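Local coordinates for protein U4/U6 snRNA-associated-splicing factor PRP24 (Saccharomyces cerevisiae, PDB 4N0T) that binds U6 snRNA, promotes its annealing with U4 snRNA and serves as a recycling factor of the spliceosome, at residues 27-32 and 51-56; 194-199 and 206-211; 266-271 and 275-280. All coordinates share one frame; numbering follows the deposited sequence.

Contact 1: 27-32 and 51-56; sequences KYFKHC and ARIEFA
Phe29 and Ile53 meet at about a right angle in the core of the first RNA recognition motif, where helix 22-29 packs on strand 49-55 of the antiparallel sheet. The CD1 methyl of Ile53 stands over one face of the Phe29 ring, 3.7 Å from its centroid and 25° off the ring normal, which makes a CH-pi contact. It is displaced toward the rim, and its closest ring atom is Phe29 CD2 at 3.3 Å. The opposite face of this ring is covered by Tyr28, so the phenylalanine is held between its helical neighbour and the strand. Isoleucine suits the strand position because its two branches serve different rings. CG1 lies anti to the carbonyl carbon (chi1 -54°) and carries CD1 to Phe29, whereas CG2 rests over a face of the Phe55 ring.

Phe55 points toward segment 27-32 and packs against Phe29 and Cys32. Its edge comes near Phe29 O, which also accepts from Cys32 N at 2.8 Å. Small and weakly polar, Cys32 suits its place by letting its CB approach the Phe55 ring closely. Val13, Ile35 and Ala64 surround Phe29, tying the contact to strands 10-16 and 35-42 and to helix 58-65. Cys32 CB lies 3.9 Å from Phe55 CE1, meeting that ring obliquely.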
loop_
_atom_site.group_PDB
_atom_site.type_symbol
_atom_site.label_atom_id
_atom_site.label_comp_id
_atom_site.label_asym_id
_atom_site.label_seq_id
_atom_site.Cartn_x
_atom_site.Cartn_y
_atom_site.Cartn_z
ATOM N N LYS A 27 4.724 21.743 -24.276
ATOM C CA LYS A 27 5.299 22.732 -25.179
ATOM C C LYS A 27 5.008 24.159 -24.737
ATOM O O LYS A 27 5.863 25.037 -24.865
ATOM C CB LYS A 27 4.809 22.511 -26.614
ATOM C CG LYS A 27 5.558 21.406 -27.355
ATOM C CD LYS A 27 5.059 21.236 -28.793
ATOM C CE LYS A 27 5.949 20.276 -29.582
ATOM N NZ LYS A 27 5.943 18.903 -29.001
ATOM N N TYR A 28 3.806 24.393 -24.217
ATOM C CA TYR A 28 3.443 25.732 -23.769
ATOM C C TYR A 28 4.259 26.156 -22.542
ATOM O O TYR A 28 4.640 27.321 -22.421
ATOM C CB TYR A 28 1.942 25.850 -23.471
ATOM C CG TYR A 28 1.519 27.274 -23.170
ATOM C CD1 TYR A 28 1.200 28.151 -24.196
ATOM C CD2 TYR A 28 1.459 27.747 -21.863
ATOM C CE1 TYR A 28 0.822 29.457 -23.934
ATOM C CE2 TYR A 28 1.084 29.059 -21.592
ATOM C CZ TYR A 28 0.767 29.903 -22.636
ATOM O OH TYR A 28 0.396 31.199 -22.379
ATOM N N PHE A 29 4.534 25.214 -21.645
ATOM C CA PHE A 29 5.146 25.553 -20.357
ATOM C C PHE A 29 6.612 25.137 -20.202
ATOM O O PHE A 29 7.244 25.477 -19.199
ATOM C CB PHE A 29 4.340 24.938 -19.200
ATOM C CG PHE A 29 3.033 25.630 -18.922
ATOM C CD1 PHE A 29 2.989 26.772 -18.135
ATOM C CD2 PHE A 29 1.843 25.126 -19.430
ATOM C CE1 PHE A 29 1.784 27.402 -17.876
ATOM C CE2 PHE A 29 0.639 25.750 -19.163
ATOM C CZ PHE A 29 0.610 26.883 -18.389
ATOM N N LYS A 30 7.160 24.390 -21.153
ATOM C CA LYS A 30 8.496 23.836 -20.921
ATOM C C LYS A 30 9.615 24.883 -20.879
ATOM O O LYS A 30 10.681 24.615 -20.327
ATOM C CB LYS A 30 8.822 22.654 -21.851
ATOM C CG LYS A 30 9.040 22.970 -23.325
ATOM C CD LYS A 30 9.192 21.646 -24.091
ATOM C CE LYS A 30 9.971 21.791 -25.391
ATOM N NZ LYS A 30 9.176 22.451 -26.456
ATOM N N HIS A 31 9.359 26.073 -21.422
ATOM C CA HIS A 31 10.297 27.191 -21.271
ATOM C C HIS A 31 10.305 27.753 -19.842
ATOM O O HIS A 31 11.252 28.441 -19.447
ATOM C CB HIS A 31 9.994 28.321 -22.267
ATOM C CG HIS A 31 10.375 28.015 -23.686
ATOM N ND1 HIS A 31 10.623 26.732 -24.136
ATOM C CD2 HIS A 31 10.547 28.825 -24.753
ATOM C CE1 HIS A 31 10.930 26.773 -25.419
ATOM N NE2 HIS A 31 10.891 28.030 -25.821
ATOM N N CYS A 32 9.257 27.469 -19.068
ATOM C CA CYS A 32 9.186 27.958 -17.689
ATOM C C CYS A 32 10.207 27.271 -16.803
ATOM O O CYS A 32 10.621 27.814 -15.776
ATOM C CB CYS A 32 7.797 27.729 -17.093
ATOM S SG CYS A 32 6.515 28.703 -17.846
ATOM N N ALA A 51 -5.269 21.449 -16.151
ATOM C CA ALA A 51 -3.992 20.741 -16.116
ATOM C C ALA A 51 -3.332 20.880 -14.756
ATOM O O ALA A 51 -3.437 21.919 -14.099
ATOM C CB ALA A 51 -3.048 21.242 -17.207
ATOM N N ARG A 52 -2.653 19.818 -14.333
ATOM C CA ARG A 52 -1.783 19.867 -13.177
ATOM C C ARG A 52 -0.369 19.740 -13.716
ATOM O O ARG A 52 -0.078 18.825 -14.484
ATOM C CB ARG A 52 -2.092 18.687 -12.242
ATOM C CG ARG A 52 -1.102 18.495 -11.125
ATOM C CD ARG A 52 -1.435 17.209 -10.364
ATOM N NE ARG A 52 -0.553 17.007 -9.228
ATOM C CZ ARG A 52 0.629 16.411 -9.309
ATOM N NH1 ARG A 52 1.054 15.957 -10.477
ATOM N NH2 ARG A 52 1.378 16.258 -8.226
ATOM N N ILE A 53 0.507 20.671 -13.347
ATOM C CA ILE A 53 1.890 20.617 -13.816
ATOM C C ILE A 53 2.817 20.640 -12.615
ATOM O O ILE A 53 2.823 21.603 -11.831
ATOM C CB ILE A 53 2.237 21.791 -14.776
ATOM C CG1 ILE A 53 1.238 21.862 -15.929
ATOM C CG2 ILE A 53 3.657 21.628 -15.336
ATOM C CD1 ILE A 53 1.414 23.123 -16.782
ATOM N N GLU A 54 3.582 19.564 -12.448
ATOM C CA GLU A 54 4.547 19.492 -11.366
ATOM C C GLU A 54 5.915 19.850 -11.937
ATOM O O GLU A 54 6.443 19.133 -12.796
ATOM C CB GLU A 54 4.574 18.094 -10.749
ATOM C CG GLU A 54 5.554 17.986 -9.596
ATOM C CD GLU A 54 5.583 16.606 -8.979
ATOM O OE1 GLU A 54 4.745 15.760 -9.364
ATOM O OE2 GLU A 54 6.445 16.370 -8.105
ATOM N N PHE A 55 6.475 20.966 -11.477
ATOM C CA PHE A 55 7.779 21.421 -11.956
ATOM C C PHE A 55 8.890 20.817 -11.115
ATOM O O PHE A 55 8.673 20.464 -9.961
ATOM C CB PHE A 55 7.860 22.952 -11.927
ATOM C CG PHE A 55 7.111 23.598 -13.047
ATOM C CD1 PHE A 55 7.711 23.766 -14.291
ATOM C CD2 PHE A 55 5.797 24.004 -12.876
ATOM C CE1 PHE A 55 7.016 24.348 -15.351
ATOM C CE2 PHE A 55 5.097 24.579 -13.918
ATOM C CZ PHE A 55 5.706 24.755 -15.163
ATOM N N ALA A 56 10.072 20.693 -11.710
ATOM C CA ALA A 56 11.238 20.207 -10.981
ATOM C C ALA A 56 11.574 21.114 -9.800
ATOM O O ALA A 56 11.944 20.636 -8.728
ATOM C CB ALA A 56 12.428 20.097 -11.910
#

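Contact 2: 194-199 and 206-211. With nucleotides of chain B.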
loop_
_atom_site.group_PDB
_atom_site.type_symbol
_atom_site.label_atom_id
_atom_site.label_comp_id
_atom_site.label_asym_id
_atom_site.label_seq_id
_atom_site.Cartn_x
_atom_site.Cartn_y
_atom_site.Cartn_z
ATOM N N LEU A 194 0.614 -13.210 36.420
ATOM C CA LEU A 194 2.016 -13.561 36.638
ATOM C C LEU A 194 2.945 -12.730 35.758
ATOM O O LEU A 194 3.971 -12.231 36.232
ATOM C CB LEU A 194 2.233 -15.061 36.401
ATOM C CG LEU A 194 3.612 -15.706 36.597
ATOM C CD1 LEU A 194 4.408 -15.737 35.310
ATOM C CD2 LEU A 194 4.426 -15.035 37.694
ATOM N N LEU A 195 2.571 -12.559 34.491
ATOM C CA LEU A 195 3.372 -11.764 33.565
ATOM C C LEU A 195 3.441 -10.307 34.013
ATOM O O LEU A 195 4.521 -9.700 34.011
ATOM C CB LEU A 195 2.815 -11.863 32.139
ATOM C CG LEU A 195 2.932 -13.285 31.588
ATOM C CD1 LEU A 195 2.278 -13.417 30.219
ATOM C CD2 LEU A 195 4.410 -13.709 31.521
ATOM N N ARG A 196 2.300 -9.752 34.421
ATOM C CA ARG A 196 2.272 -8.390 34.963
ATOM C C ARG A 196 3.185 -8.263 36.173
ATOM O O ARG A 196 3.990 -7.331 36.247
ATOM C CB ARG A 196 0.849 -7.973 35.359
ATOM C CG ARG A 196 -0.046 -7.688 34.179
ATOM C CD ARG A 196 -1.423 -7.140 34.561
ATOM N NE ARG A 196 -2.206 -6.813 33.365
ATOM C CZ ARG A 196 -2.143 -5.644 32.735
ATOM N NH1 ARG A 196 -1.335 -4.690 33.190
ATOM N NH2 ARG A 196 -2.879 -5.427 31.652
ATOM N N GLU A 197 3.063 -9.199 37.112
ATOM C CA GLU A 197 3.890 -9.165 38.323
ATOM C C GLU A 197 5.376 -9.231 37.989
ATOM O O GLU A 197 6.195 -8.597 38.652
ATOM C CB GLU A 197 3.532 -10.323 39.257
ATOM C CG GLU A 197 2.152 -10.229 39.882
ATOM C CD GLU A 197 1.704 -11.546 40.498
ATOM O OE1 GLU A 197 0.563 -11.608 41.011
ATOM O OE2 GLU A 197 2.492 -12.520 40.466
ATOM N N SER A 198 5.721 -9.986 36.948
ATOM C CA SER A 198 7.125 -10.216 36.630
ATOM C C SER A 198 7.761 -9.078 35.847
ATOM O O SER A 198 8.983 -8.907 35.871
ATOM C CB SER A 198 7.293 -11.531 35.869
ATOM O OG SER A 198 6.857 -12.628 36.662
ATOM N N PHE A 199 6.937 -8.313 35.138
ATOM C CA PHE A 199 7.460 -7.278 34.250
ATOM C C PHE A 199 7.118 -5.830 34.625
ATOM O O PHE A 199 7.755 -4.918 34.107
ATOM C CB PHE A 199 6.993 -7.525 32.802
ATOM C CG PHE A 199 7.721 -8.651 32.097
ATOM C CD1 PHE A 199 7.287 -9.964 32.224
ATOM C CD2 PHE A 199 8.831 -8.384 31.304
ATOM C CE1 PHE A 199 7.941 -10.997 31.570
ATOM C CE2 PHE A 199 9.496 -9.413 30.637
ATOM C CZ PHE A 199 9.049 -10.722 30.771
ATOM N N GLU A 206 0.904 -1.182 29.130
ATOM C CA GLU A 206 -0.299 -0.708 28.462
ATOM C C GLU A 206 -1.268 -1.852 28.132
ATOM O O GLU A 206 -2.489 -1.696 28.232
ATOM C CB GLU A 206 0.108 0.053 27.197
ATOM C CG GLU A 206 -1.037 0.469 26.284
ATOM C CD GLU A 206 -0.545 0.985 24.940
ATOM O OE1 GLU A 206 0.419 1.782 24.919
ATOM O OE2 GLU A 206 -1.118 0.582 23.901
ATOM N N LYS A 207 -0.732 -3.009 27.746
ATOM C CA LYS A 207 -1.579 -4.073 27.219
ATOM C C LYS A 207 -0.829 -5.399 27.243
ATOM O O LYS A 207 0.388 -5.424 27.058
ATOM C CB LYS A 207 -1.998 -3.741 25.781
ATOM C CG LYS A 207 -3.137 -4.594 25.232
ATOM C CD LYS A 207 -3.581 -4.106 23.833
ATOM C CE LYS A 207 -4.808 -4.876 23.334
ATOM N NZ LYS A 207 -5.227 -4.477 21.941
ATOM N N ILE A 208 -1.557 -6.488 27.478
ATOM C CA ILE A 208 -0.992 -7.832 27.360
ATOM C C ILE A 208 -1.874 -8.636 26.417
ATOM O O ILE A 208 -3.101 -8.666 26.578
ATOM C CB ILE A 208 -0.856 -8.524 28.744
ATOM C CG1 ILE A 208 0.192 -7.789 29.582
ATOM C CG2 ILE A 208 -0.442 -9.968 28.570
ATOM C CD1 ILE A 208 0.419 -8.366 30.940
ATOM N N ASN A 209 -1.274 -9.245 25.397
ATOM C CA ASN A 209 -2.046 -10.035 24.436
ATOM C C ASN A 209 -1.583 -11.485 24.462
ATOM O O ASN A 209 -0.404 -11.764 24.214
ATOM C CB ASN A 209 -1.868 -9.531 22.992
ATOM C CG ASN A 209 -2.189 -8.049 22.819
ATOM O OD1 ASN A 209 -3.267 -7.596 23.183
ATOM N ND2 ASN A 209 -1.251 -7.298 22.241
ATOM N N ILE A 210 -2.502 -12.405 24.736
ATOM C CA ILE A 210 -2.163 -13.817 24.748
ATOM C C ILE A 210 -2.970 -14.507 23.657
ATOM O O ILE A 210 -4.193 -14.574 23.739
ATOM C CB ILE A 210 -2.459 -14.449 26.124
ATOM C CG1 ILE A 210 -1.545 -13.828 27.196
ATOM C CG2 ILE A 210 -2.275 -15.968 26.069
ATOM C CD1 ILE A 210 -1.915 -14.177 28.640
ATOM N N PRO A 211 -2.287 -14.992 22.614
ATOM C CA PRO A 211 -2.978 -15.706 21.535
ATOM C C PRO A 211 -3.829 -16.847 22.106
ATOM O O PRO A 211 -3.368 -17.575 22.991
ATOM C CB PRO A 211 -1.827 -16.256 20.693
ATOM C CG PRO A 211 -0.704 -15.281 20.913
ATOM C CD PRO A 211 -0.849 -14.802 22.339
ATOM P P A B 15 -5.473 -10.904 17.507
ATOM O OP1 A B 15 -6.845 -11.161 18.013
ATOM O OP2 A B 15 -5.151 -11.074 16.081
ATOM O "O5'" A B 15 -5.066 -9.424 17.919
ATOM C "C5'" A B 15 -5.269 -8.944 19.237
ATOM C "C4'" A B 15 -4.421 -7.731 19.510
ATOM O "O4'" A B 15 -3.021 -8.046 19.286
ATOM C "C3'" A B 15 -4.664 -6.542 18.594
ATOM O "O3'" A B 15 -5.816 -5.809 18.952
ATOM C "C2'" A B 15 -3.365 -5.762 18.742
ATOM O "O2'" A B 15 -3.326 -5.090 19.998
ATOM C "C1'" A B 15 -2.350 -6.907 18.777
ATOM N N9 A B 15 -1.883 -7.221 17.420
ATOM C C8 A B 15 -2.351 -8.180 16.562
ATOM N N7 A B 15 -1.723 -8.195 15.406
ATOM C C5 A B 15 -0.799 -7.168 15.506
ATOM C C6 A B 15 0.158 -6.676 14.604
ATOM N N6 A B 15 0.330 -7.176 13.385
ATOM N N1 A B 15 0.929 -5.652 15.019
ATOM C C2 A B 15 0.738 -5.163 16.258
ATOM N N3 A B 15 -0.140 -5.533 17.199
ATOM C C4 A B 15 -0.883 -6.558 16.742
ATOM P P C B 14 -0.977 -13.018 14.376
ATOM O OP1 C B 14 -1.461 -14.275 13.731
ATOM O OP2 C B 14 -0.825 -11.779 13.557
ATOM O "O5'" C B 14 -1.939 -12.623 15.580
ATOM C "C5'" C B 14 -2.397 -13.595 16.517
ATOM C "C4'" C B 14 -2.375 -13.054 17.923
ATOM O "O4'" C B 14 -1.002 -12.782 18.299
ATOM C "C3'" C B 14 -3.082 -11.720 18.148
ATOM O "O3'" C B 14 -4.476 -11.847 18.341
ATOM C "C2'" C B 14 -2.377 -11.178 19.377
ATOM O "O2'" C B 14 -2.831 -11.862 20.543
ATOM C "C1'" C B 14 -0.950 -11.643 19.129
ATOM N N1 C B 14 -0.056 -10.627 18.518
ATOM C C2 C B 14 0.335 -9.545 19.308
ATOM O O2 C B 14 -0.141 -9.423 20.451
ATOM N N3 C B 14 1.209 -8.649 18.814
ATOM C C4 C B 14 1.706 -8.792 17.584
ATOM N N4 C B 14 2.567 -7.859 17.183
ATOM C C5 C B 14 1.348 -9.897 16.749
ATOM C C6 C B 14 0.481 -10.792 17.265
HETATM O O HOH W 1 -2.658 -2.779 31.459
#
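An arginine supplies most of the helix's side of an apolar contact: Arg196 lays its aliphatic stem and guanidinium along Ile208, with no hydrogen bond between the two segments. CG of Arg196 comes within 3.3 Å of Ile208 CD1, and the same methyl lies over one face of the guanidinium, offset toward its rim. The arginine chain is extended from CG to NE (chi2 -174°), which carries the charged group past the isoleucine to the border of the contact. There Arg196 NE forms a salt bridge with Glu192, and Arg196 NH2 gives a hydrogen bond to a water at 2.7 Å, held in the guanidinium plane. Arginine thus suits a rim position, apolar along its stem and charged at its end. Ile208 CD1 also reaches Leu195 CB, at 4.4 Å, on the buried side.

Alternation along the strand sends its neighbours the other way, to the RNA. Lys207, fully extended, donates from NZ to O2' of A15 of chain B at 2.8 Å, and Asn209 ND2 makes a weak bond to O2 of C14 of chain B. Glu206 and Lys207 form a classic beta bulge opposite Val227.

Within the third RNA recognition motif, helix 192-199 therefore covers one face of edge strand 205-209, while Leu195 and Ile208 continue inward onto Ala224 and Met226 of the adjacent strand 222-228.

Contact 3: 266-271 and 275-280. With nucleotides of chain B.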
loop_
_atom_site.group_PDB
_atom_site.type_symbol
_atom_site.label_atom_id
_atom_site.label_comp_id
_atom_site.label_asym_id
_atom_site.label_seq_id
_atom_site.Cartn_x
_atom_site.Cartn_y
_atom_site.Cartn_z
ATOM N N VAL A 266 8.337 -15.326 2.241
ATOM C CA VAL A 266 8.612 -15.356 0.811
ATOM C C VAL A 266 10.031 -15.838 0.530
ATOM O O VAL A 266 10.260 -16.616 -0.397
ATOM C CB VAL A 266 8.393 -13.960 0.187
ATOM C CG1 VAL A 266 9.021 -13.861 -1.207
ATOM C CG2 VAL A 266 6.907 -13.654 0.136
ATOM N N LYS A 267 10.982 -15.376 1.336
ATOM C CA LYS A 267 12.372 -15.803 1.190
ATOM C C LYS A 267 12.510 -17.320 1.330
ATOM O O LYS A 267 13.285 -17.939 0.594
ATOM C CB LYS A 267 13.266 -15.090 2.220
ATOM C CG LYS A 267 13.481 -13.614 1.906
ATOM C CD LYS A 267 14.161 -12.875 3.064
ATOM C CE LYS A 267 15.534 -13.452 3.386
ATOM N NZ LYS A 267 16.092 -12.777 4.599
ATOM N N ARG A 268 11.749 -17.910 2.254
ATOM C CA ARG A 268 11.747 -19.368 2.458
ATOM C C ARG A 268 11.304 -20.076 1.187
ATOM O O ARG A 268 11.886 -21.092 0.794
ATOM C CB ARG A 268 10.793 -19.769 3.592
ATOM C CG ARG A 268 10.752 -21.279 3.842
ATOM C CD ARG A 268 9.576 -21.717 4.708
ATOM N NE ARG A 268 8.294 -21.583 4.017
ATOM C CZ ARG A 268 7.893 -22.348 3.002
ATOM N NH1 ARG A 268 8.679 -23.312 2.524
ATOM N NH2 ARG A 268 6.704 -22.140 2.451
ATOM N N LEU A 269 10.268 -19.531 0.548
ATOM C CA LEU A 269 9.768 -20.078 -0.707
ATOM C C LEU A 269 10.801 -19.979 -1.811
ATOM O O LEU A 269 11.031 -20.947 -2.538
ATOM C CB LEU A 269 8.489 -19.359 -1.144
ATOM C CG LEU A 269 7.188 -20.122 -0.955
ATOM C CD1 LEU A 269 6.059 -19.431 -1.691
ATOM C CD2 LEU A 269 7.358 -21.545 -1.451
ATOM N N LEU A 270 11.420 -18.811 -1.950
ATOM C CA LEU A 270 12.410 -18.597 -3.000
ATOM C C LEU A 270 13.620 -19.526 -2.842
ATOM O O LEU A 270 14.288 -19.866 -3.818
ATOM C CB LEU A 270 12.857 -17.130 -3.040
ATOM C CG LEU A 270 11.779 -16.078 -3.343
ATOM C CD1 LEU A 270 12.294 -14.657 -3.146
ATOM C CD2 LEU A 270 11.236 -16.228 -4.771
ATOM N N ALA A 271 13.887 -19.943 -1.607
ATOM C CA ALA A 271 15.015 -20.830 -1.323
ATOM C C ALA A 271 14.613 -22.304 -1.287
ATOM O O ALA A 271 15.468 -23.175 -1.110
ATOM C CB ALA A 271 15.676 -20.435 -0.005
ATOM N N SER A 275 10.371 -30.226 -4.040
ATOM C CA SER A 275 9.665 -30.308 -5.312
ATOM C C SER A 275 8.155 -30.511 -5.165
ATOM O O SER A 275 7.397 -30.093 -6.044
ATOM C CB SER A 275 10.284 -31.380 -6.217
ATOM O OG SER A 275 10.530 -32.579 -5.507
ATOM N N LYS A 276 7.710 -31.135 -4.073
ATOM C CA LYS A 276 6.272 -31.257 -3.827
ATOM C C LYS A 276 5.663 -29.867 -3.671
ATOM O O LYS A 276 4.546 -29.611 -4.128
ATOM C CB LYS A 276 5.953 -32.063 -2.563
ATOM C CG LYS A 276 6.890 -33.208 -2.200
ATOM C CD LYS A 276 6.442 -33.790 -0.852
ATOM C CE LYS A 276 7.592 -34.354 -0.026
ATOM N NZ LYS A 276 7.934 -35.756 -0.393
ATOM N N GLU A 277 6.399 -28.973 -3.013
ATOM C CA GLU A 277 5.914 -27.616 -2.785
ATOM C C GLU A 277 6.005 -26.777 -4.058
ATOM O O GLU A 277 5.048 -26.095 -4.430
ATOM C CB GLU A 277 6.696 -26.934 -1.653
ATOM C CG GLU A 277 6.178 -25.535 -1.320
ATOM C CD GLU A 277 6.865 -24.903 -0.120
ATOM O OE1 GLU A 277 6.175 -24.181 0.632
ATOM O OE2 GLU A 277 8.087 -25.109 0.066
ATOM N N LEU A 278 7.156 -26.836 -4.719
ATOM C CA LEU A 278 7.418 -25.995 -5.885
ATOM C C LEU A 278 6.471 -26.298 -7.042
ATOM O O LEU A 278 6.120 -25.409 -7.825
ATOM C CB LEU A 278 8.878 -26.135 -6.337
ATOM C CG LEU A 278 9.934 -25.515 -5.413
ATOM C CD1 LEU A 278 11.333 -25.611 -6.006
ATOM C CD2 LEU A 278 9.608 -24.063 -5.072
ATOM N N GLU A 279 6.053 -27.553 -7.153
ATOM C CA GLU A 279 5.225 -27.942 -8.287
ATOM C C GLU A 279 3.773 -27.484 -8.123
ATOM O O GLU A 279 2.985 -27.594 -9.056
ATOM C CB GLU A 279 5.323 -29.450 -8.552
ATOM C CG GLU A 279 4.696 -30.337 -7.490
ATOM C CD GLU A 279 4.892 -31.815 -7.795
ATOM O OE1 GLU A 279 5.851 -32.147 -8.531
ATOM O OE2 GLU A 279 4.086 -32.639 -7.308
ATOM N N THR A 280 3.428 -26.948 -6.951
ATOM C CA THR A 280 2.078 -26.425 -6.732
ATOM C C THR A 280 1.977 -24.915 -6.998
ATOM O O THR A 280 0.891 -24.333 -6.885
ATOM C CB THR A 280 1.567 -26.692 -5.304
ATOM O OG1 THR A 280 2.328 -25.921 -4.364
ATOM C CG2 THR A 280 1.667 -28.175 -4.956
ATOM P P C B 29 15.768 -9.588 2.085
ATOM O OP1 C B 29 15.206 -10.350 0.945
ATOM O OP2 C B 29 16.533 -10.337 3.137
ATOM O "O5'" C B 29 16.665 -8.389 1.548
ATOM C "C5'" C B 29 17.706 -8.609 0.596
ATOM C "C4'" C B 29 17.775 -7.498 -0.420
ATOM O "O4'" C B 29 16.510 -7.445 -1.140
ATOM C "C3'" C B 29 17.986 -6.095 0.152
ATOM O "O3'" C B 29 18.649 -5.299 -0.831
ATOM C "C2'" C B 29 16.558 -5.585 0.283
ATOM O "O2'" C B 29 16.435 -4.180 0.343
ATOM C "C1'" C B 29 15.945 -6.153 -0.993
ATOM N N1 C B 29 14.489 -6.304 -0.976
ATOM C C2 C B 29 13.826 -5.886 -2.122
ATOM O O2 C B 29 14.499 -5.388 -3.042
ATOM N N3 C B 29 12.486 -6.010 -2.191
ATOM C C4 C B 29 11.835 -6.549 -1.166
ATOM N N4 C B 29 10.510 -6.663 -1.286
ATOM C C5 C B 29 12.496 -6.994 0.014
ATOM C C6 C B 29 13.829 -6.866 0.072
#
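Glu277 and Arg268 form a two-pronged salt bridge between the end of helix 258-270 and the short helix 275-278. The glutamate's CB points toward the longer helix, and CG, anti to the backbone N (chi1 -177°), continues outward on an extended chain. CG passes 4.2 Å from Leu269 CD2, and the carboxyl carbon CD comes closer to that methyl, at 3.6 Å, so an apolar neighbour flanks the acid before its charge is met. At the tip, OE1 receives Arg268 NH2 at 2.8 Å; it also takes a weak bond from Arg268 NH1 and touches Leu269 CD2. OE2 receives Arg268 NH1 at 3.1 Å in a nearly straight bond of 169°. In the two strong bonds each oxygen uses its syn lone pair, and the two planes lie only 15° apart, the end-on geometry in which a carboxylate and a guanidinium match two donors to two acceptors. OE2 also has the hydroxyl of Ser272, from the connection between the helices, as a partner.

A bend at chi3 helps turn the arginine's end to the acid, a reach that suits this long side chain. An alanine in place of Glu277 would probably leave the Arg268 guanidinium without this carboxylate and free to turn, and would uncover the CD2 methyl of Leu269.

Leu269 also packs on Leu315, Ile324 and Ile326, and Leu278 touches Ile355 of helix 355-365. Lys267, one residue before the arginine, donates from NZ to OP2 of C29 of chain B at 2.9 Å, and Arg268 also packs on an RNA phosphate. Helix 258-270, joined by a short connection to helix 275-278, lies over the sheet of the fourth, occluded RNA recognition motif, consistent with that name.

Contact 1 is buried, while contacts 2 and 3 are only partly so. Contacts 1 and 2 both set the first helix of an RNA recognition motif against its sheet, but on different strands: the inner third strand in contact 1, where aromatic rings dominate, and the outermost second strand in contact 2, where an arginine takes part. Contact 3 pairs two helices and relies on charge. RNA approaches contacts 2 and 3 through lysines, to ribose in one and phosphate in the other. All three lie in series along the chain; the centres of contacts 1 and 2 are about 58 Å apart, on opposite sides of its centre.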